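Local coordinates for protein paraflagellar rod component (Trypanosoma brucei, PDB 2Q0X) that is of unknown function but adopts the alpha/beta hydrolase fold, the framework of a large family of mostly hydrolytic enzymes, at residues P186-P189 against A190-A193. Numbering follows the deposited sequence.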
loop_
_atom_site.group_PDB
_atom_site.type_symbol
_atom_site.label_atom_id
_atom_site.label_comp_id
_atom_site.label_asym_id
_atom_site.label_seq_id
_atom_site.Cartn_x
_atom_site.Cartn_y
_atom_site.Cartn_z
ATOM N N PRO A 186 0.706 -8.916 -12.393
ATOM C CA PRO A 186 1.610 -9.028 -11.241
ATOM C C PRO A 186 1.013 -9.740 -10.026
ATOM O O PRO A 186 -0.088 -9.409 -9.572
ATOM C CB PRO A 186 1.960 -7.574 -10.917
ATOM C CG PRO A 186 1.677 -6.819 -12.148
ATOM C CD PRO A 186 0.514 -7.511 -12.795
ATOM N N ILE A 187 1.744 -10.724 -9.515
ATOM C CA ILE A 187 1.241 -11.617 -8.476
ATOM C C ILE A 187 2.403 -12.302 -7.756
ATOM O O ILE A 187 3.423 -12.644 -8.384
ATOM C CB ILE A 187 0.274 -12.677 -9.082
ATOM C CG1 ILE A 187 -0.403 -13.511 -7.984
ATOM C CG2 ILE A 187 1.010 -13.587 -10.084
ATOM C CD1 ILE A 187 -1.692 -14.194 -8.432
ATOM N N THR A 188 2.267 -12.489 -6.443
ATOM C CA THR A 188 3.304 -13.165 -5.678
ATOM C C THR A 188 3.102 -14.674 -5.773
ATOM O O THR A 188 1.972 -15.135 -5.904
ATOM C CB THR A 188 3.354 -12.712 -4.192
ATOM O OG1 THR A 188 2.104 -12.976 -3.546
ATOM C CG2 THR A 188 3.684 -11.246 -4.082
ATOM N N PRO A 189 4.202 -15.450 -5.757
ATOM C CA PRO A 189 4.048 -16.909 -5.681
ATOM C C PRO A 189 3.134 -17.360 -4.530
ATOM O O PRO A 189 2.328 -18.272 -4.715
ATOM C CB PRO A 189 5.481 -17.416 -5.496
ATOM C CG PRO A 189 6.349 -16.345 -6.106
ATOM C CD PRO A 189 5.614 -15.041 -5.861
ATOM N N ALA A 190 3.245 -16.704 -3.377
ATOM C CA ALA A 190 2.431 -17.043 -2.215
ATOM C C ALA A 190 0.943 -16.901 -2.494
ATOM O O ALA A 190 0.152 -17.651 -1.959
ATOM C CB ALA A 190 2.822 -16.201 -1.017
ATOM N N ARG A 191 0.551 -15.935 -3.317
ATOM C CA ARG A 191 -0.859 -15.798 -3.688
ATOM C C ARG A 191 -1.322 -16.923 -4.633
ATOM O O ARG A 191 -2.443 -17.394 -4.531
ATOM C CB ARG A 191 -1.150 -14.403 -4.266
ATOM C CG ARG A 191 -1.332 -13.337 -3.185
ATOM C CD ARG A 191 -2.676 -13.485 -2.444
ATOM N NE ARG A 191 -3.835 -13.372 -3.342
ATOM C CZ ARG A 191 -4.389 -12.227 -3.744
ATOM N NH1 ARG A 191 -3.920 -11.050 -3.337
ATOM N NH2 ARG A 191 -5.422 -12.248 -4.576
ATOM N N LEU A 192 -0.439 -17.383 -5.508
ATOM C CA LEU A 192 -0.767 -18.482 -6.409
ATOM C C LEU A 192 -0.778 -19.839 -5.678
ATOM O O LEU A 192 -1.586 -20.728 -6.017
ATOM C CB LEU A 192 0.202 -18.513 -7.599
ATOM C CG LEU A 192 -0.015 -17.512 -8.751
ATOM C CD1 LEU A 192 1.223 -17.423 -9.631
ATOM C CD2 LEU A 192 -1.261 -17.905 -9.596
ATOM N N ALA A 193 0.075 -19.979 -4.657
ATOM C CA ALA A 193 0.315 -21.278 -3.998
ATOM C C ALA A 193 -0.855 -21.829 -3.172
ATOM O O ALA A 193 -1.014 -23.040 -3.042
ATOM C CB ALA A 193 1.588 -21.214 -3.133
#
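T188 is the N-cap of helix 189-193, a worked example of a threonine N-cap followed by proline at the first helical position in an alpha/beta hydrolase fold. Its OG1 accepts a weak bond from R191 N at 3.3 Å. A chi1 of 60° sets OG1 between the backbone N and the carbonyl carbon, on the side of the R191 amide. T188 OG1 also lies 3.5 Å from R191 CG. The carbonyl of T188 is shared: its O takes weak bonds from R191 N and from L192 N, the latter at 3.3 Å. P189 brings no N-H that would need an acceptor, and its own O receives A193 N at 2.8 Å, nearly in line with the C=O, a firmer bond than the weak ones to T188. One residue ahead of the cap, I187 crosses L192 at about a right angle, CD1 resting 3.7 Å from L192 CG, while I187 CG1 lies against R191 CB. Further out, Q47 NE2 hydrogen-bonds the capping hydroxyl, and I80 of the second subunit packs on T188. R191 folds away from the cap, bent at chi2 and chi3, to place NH1 in a salt bridge with D90 OD2 and NH2 in a hydrogen bond to Q120 OE1.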